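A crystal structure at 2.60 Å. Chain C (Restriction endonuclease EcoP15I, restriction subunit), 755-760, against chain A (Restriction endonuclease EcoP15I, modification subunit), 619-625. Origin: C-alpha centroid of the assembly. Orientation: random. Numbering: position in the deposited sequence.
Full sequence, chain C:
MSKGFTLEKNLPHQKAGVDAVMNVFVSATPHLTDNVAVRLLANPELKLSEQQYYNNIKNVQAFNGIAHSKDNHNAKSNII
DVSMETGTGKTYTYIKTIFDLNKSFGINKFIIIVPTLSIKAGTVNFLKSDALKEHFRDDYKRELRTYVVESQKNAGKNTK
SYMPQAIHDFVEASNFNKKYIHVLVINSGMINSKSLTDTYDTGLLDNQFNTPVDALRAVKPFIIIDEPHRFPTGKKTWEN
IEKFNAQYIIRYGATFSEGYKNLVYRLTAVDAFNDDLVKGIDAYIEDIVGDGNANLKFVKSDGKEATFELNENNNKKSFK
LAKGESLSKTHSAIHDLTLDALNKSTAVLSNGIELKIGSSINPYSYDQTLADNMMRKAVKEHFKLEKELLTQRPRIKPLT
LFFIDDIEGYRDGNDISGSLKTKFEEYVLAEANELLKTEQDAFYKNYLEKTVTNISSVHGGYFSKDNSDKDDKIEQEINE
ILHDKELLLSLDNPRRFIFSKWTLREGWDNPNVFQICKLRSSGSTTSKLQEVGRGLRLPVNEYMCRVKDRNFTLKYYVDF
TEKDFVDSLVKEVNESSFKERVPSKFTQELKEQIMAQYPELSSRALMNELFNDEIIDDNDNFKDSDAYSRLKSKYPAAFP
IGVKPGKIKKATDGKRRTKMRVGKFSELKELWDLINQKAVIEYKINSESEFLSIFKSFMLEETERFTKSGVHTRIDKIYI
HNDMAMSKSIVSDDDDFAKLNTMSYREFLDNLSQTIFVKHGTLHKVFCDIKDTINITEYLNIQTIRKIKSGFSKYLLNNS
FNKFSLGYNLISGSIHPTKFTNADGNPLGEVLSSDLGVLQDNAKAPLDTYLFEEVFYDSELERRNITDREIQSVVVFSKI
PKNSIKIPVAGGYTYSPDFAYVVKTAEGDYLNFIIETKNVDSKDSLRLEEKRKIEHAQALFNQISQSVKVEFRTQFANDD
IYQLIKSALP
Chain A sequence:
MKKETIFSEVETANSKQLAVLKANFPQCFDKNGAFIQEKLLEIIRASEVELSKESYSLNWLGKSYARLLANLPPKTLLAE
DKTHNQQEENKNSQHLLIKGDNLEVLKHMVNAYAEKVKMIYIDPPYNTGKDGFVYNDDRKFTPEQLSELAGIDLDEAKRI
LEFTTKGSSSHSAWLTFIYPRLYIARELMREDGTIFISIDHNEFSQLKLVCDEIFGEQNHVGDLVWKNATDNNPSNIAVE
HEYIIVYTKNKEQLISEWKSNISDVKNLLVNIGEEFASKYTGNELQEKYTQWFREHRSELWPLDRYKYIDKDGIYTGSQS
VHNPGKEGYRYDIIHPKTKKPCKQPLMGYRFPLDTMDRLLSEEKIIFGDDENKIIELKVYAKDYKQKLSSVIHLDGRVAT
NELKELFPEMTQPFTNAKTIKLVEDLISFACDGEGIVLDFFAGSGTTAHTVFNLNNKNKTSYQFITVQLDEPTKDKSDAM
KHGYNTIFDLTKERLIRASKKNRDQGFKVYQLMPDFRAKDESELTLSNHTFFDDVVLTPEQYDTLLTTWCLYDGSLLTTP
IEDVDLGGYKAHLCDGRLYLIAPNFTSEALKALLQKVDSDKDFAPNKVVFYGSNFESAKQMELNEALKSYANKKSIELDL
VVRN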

# COMPACT_ATOMS: atom_id res chain seq x y z
N THR C 755 35.73 -13.29 -19.85
CA THR C 755 35.97 -14.70 -20.10
C THR C 755 37.43 -15.08 -20.39
O THR C 755 37.88 -16.13 -19.93
CB THR C 755 35.07 -15.19 -21.22
N ILE C 756 38.18 -14.23 -21.07
CA ILE C 756 39.46 -14.68 -21.62
C ILE C 756 40.77 -14.41 -20.89
O ILE C 756 41.80 -14.83 -21.39
CB ILE C 756 39.65 -14.26 -23.08
CG1 ILE C 756 39.38 -12.79 -23.26
CG2 ILE C 756 38.73 -15.05 -23.98
CD1 ILE C 756 39.74 -12.28 -24.62
N PHE C 757 40.80 -13.77 -19.73
CA PHE C 757 40.66 -12.33 -19.57
C PHE C 757 41.72 -11.49 -20.25
O PHE C 757 42.86 -11.49 -19.86
CB PHE C 757 40.90 -12.06 -18.09
CG PHE C 757 40.00 -12.82 -17.18
CD1 PHE C 757 40.03 -14.18 -17.15
CD2 PHE C 757 39.14 -12.16 -16.35
CE1 PHE C 757 39.20 -14.88 -16.32
CE2 PHE C 757 38.30 -12.85 -15.52
CZ PHE C 757 38.33 -14.22 -15.51
N VAL C 758 41.29 -10.64 -21.16
CA VAL C 758 42.18 -9.65 -21.80
C VAL C 758 41.57 -8.25 -21.88
O VAL C 758 40.35 -8.13 -22.00
CB VAL C 758 43.05 -10.12 -23.04
CG1 VAL C 758 42.88 -11.59 -23.39
CG2 VAL C 758 42.88 -9.23 -24.26
N LYS C 759 42.42 -7.21 -21.75
CA LYS C 759 42.07 -5.79 -21.76
C LYS C 759 41.10 -5.43 -22.87
O LYS C 759 41.27 -5.89 -23.99
CB LYS C 759 43.31 -4.92 -21.86
CG LYS C 759 43.98 -4.59 -20.54
CD LYS C 759 45.02 -3.48 -20.76
CE LYS C 759 45.32 -2.71 -19.50
NZ LYS C 759 45.57 -1.27 -19.79
N HIS C 760 40.10 -4.59 -22.55
CA HIS C 760 39.10 -4.09 -23.49
C HIS C 760 39.79 -3.38 -24.65
O HIS C 760 39.39 -3.58 -25.79
CB HIS C 760 38.13 -3.11 -22.81
CG HIS C 760 37.05 -3.76 -22.02
ND1 HIS C 760 37.25 -4.18 -20.72
CD2 HIS C 760 35.76 -3.99 -22.35
CE1 HIS C 760 36.10 -4.69 -20.31
NE2 HIS C 760 35.16 -4.59 -21.26
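Chain A 619-625: KQMELNE

Chain A contributes one continuous helix, A:Lys619 to A:Glu625, which begins before this stretch and runs on beyond it. Its backbone angles stay in the helical region throughout, and two i to i+4 hydrogen bonds hold the turns together: A:Leu623 N to A:Lys619 O at 2.9 Å and A:Glu625 N to A:Met621 O at 3.0 Å. Chain C leaves a weakly bonded helix at about C:Thr755-C:Ile756 and continues as loop. C:Phe757 (phi/psi -60/120) and C:Val758 (-135/146) are extended, and C:Lys759 (-46/138) occupies the N-cap position immediately before the helix that C:His760 enters. The contact is therefore a short, bent loop laid against one side of a helix, and no single crossing angle describes it. The loop runs roughly antiparallel to the helix. The backbones come nearest where C:Phe757 CA stands 5.6 Å from A:Met621 CA. From there the loop leads past A:Gln620, while the ring of C:Phe757 reaches the other way along the helix to A:Asn624.

No hydrogen bond joins the two stretches, so the fit rests on packing, with 332 Å² buried in total. C:Phe757 gives the largest share. Its CA-to-CB bond points toward chain A, and with chi1 at -56° (m) and chi2 at 62° the ring lies over the helix between A:Gln620 and A:Asn624, residues one turn apart that both direct their CA-to-CB bonds toward chain C. At the base of the side chain, C:Phe757 CB meets A:Gln620 CG at 3.7 Å. The ring itself lies oblique to A:Gln620 O and to the carboxamide carbon of A:Asn624. C:Phe757 CE1 and A:Asn624 CG are modelled 3.0 Å apart, too close for two carbons, so this spacing carries no weight.

A:Gln620 stretches out with chi1 and chi2 both t, at -160° and 156°, and carries its amide group along the loop beyond C:Phe757. There A:Gln620 NE2 lies 3.7 Å from C:Val758 C and 3.8 Å from C:Lys759 N, a polar end resting beside the peptide without bonding to it. A:Gln620 OE1 lies 3.9 Å from C:Lys759 CG, so the aliphatic part of the lysine borders the amide, while the end of that side chain leads away and its NZ is hydrogen-bonded elsewhere in the structure.

A:Met621 sets its CA-to-CB bond sideways and touches main-chain oxygens: its CG is 3.8 Å from C:Ile756 O and 3.9 Å from C:Phe757 O. C:Ile756 thus joins the contact through its backbone; its CA-to-CB bond points away, and its nearest side-chain approach is C:Ile756 CB to A:Met621 CG at 6.6 Å. C:Val758 turns its CA-to-CB bond sideways; its side chain comes nearest this helical stretch at C:Val758 CG1 to A:Met621 SD, 4.9 Å. A:Glu622 and A:Leu623 lie out of reach of the loop, although both are buried in the assembly.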

# COMPACT_ATOMS: atom_id res chain seq x y z
N LYS A 619 49.03 -10.43 -16.49
CA LYS A 619 48.79 -10.42 -15.05
C LYS A 619 47.32 -10.71 -14.78
O LYS A 619 47.00 -11.38 -13.80
CB LYS A 619 49.24 -9.08 -14.42
CG LYS A 619 50.35 -9.25 -13.38
CD LYS A 619 51.75 -9.27 -14.02
CE LYS A 619 52.76 -10.09 -13.25
NZ LYS A 619 53.17 -9.46 -11.97
N GLN A 620 46.43 -10.21 -15.68
CA GLN A 620 44.97 -10.40 -15.68
C GLN A 620 44.65 -11.92 -15.78
O GLN A 620 43.85 -12.43 -15.00
CB GLN A 620 44.37 -9.59 -16.85
CG GLN A 620 42.89 -9.25 -16.79
CD GLN A 620 42.52 -8.03 -17.59
OE1 GLN A 620 43.24 -7.02 -17.64
NE2 GLN A 620 41.36 -8.05 -18.22
N MET A 621 45.35 -12.64 -16.69
CA MET A 621 45.23 -14.10 -16.90
C MET A 621 45.86 -14.87 -15.73
O MET A 621 45.34 -15.91 -15.33
CB MET A 621 45.95 -14.52 -18.18
CG MET A 621 45.06 -14.63 -19.38
SD MET A 621 45.97 -14.42 -20.93
CE MET A 621 46.98 -15.90 -20.94
N GLU A 622 46.99 -14.36 -15.23
CA GLU A 622 47.75 -14.92 -14.12
C GLU A 622 46.89 -14.97 -12.86
O GLU A 622 46.93 -15.98 -12.15
CB GLU A 622 49.01 -14.08 -13.88
CG GLU A 622 50.00 -14.67 -12.89
CD GLU A 622 51.23 -13.80 -12.67
OE1 GLU A 622 51.68 -13.15 -13.63
OE2 GLU A 622 51.74 -13.80 -11.52
N LEU A 623 46.09 -13.91 -12.60
CA LEU A 623 45.19 -13.82 -11.44
C LEU A 623 44.09 -14.87 -11.53
O LEU A 623 43.75 -15.47 -10.52
CB LEU A 623 44.56 -12.42 -11.32
CG LEU A 623 44.73 -11.70 -9.98
CD1 LEU A 623 44.31 -10.27 -10.10
CD2 LEU A 623 43.95 -12.39 -8.86
N ASN A 624 43.56 -15.10 -12.74
CA ASN A 624 42.51 -16.09 -13.00
C ASN A 624 43.01 -17.52 -12.75
O ASN A 624 42.44 -18.22 -11.92
CB ASN A 624 41.92 -15.91 -14.41
CG ASN A 624 40.79 -16.87 -14.75
OD1 ASN A 624 39.83 -17.05 -13.99
ND2 ASN A 624 40.87 -17.47 -15.93
N GLU A 625 44.10 -17.94 -13.46
CA GLU A 625 44.70 -19.27 -13.33
C GLU A 625 45.01 -19.63 -11.86
O GLU A 625 44.62 -20.71 -11.42
CB GLU A 625 45.95 -19.38 -14.19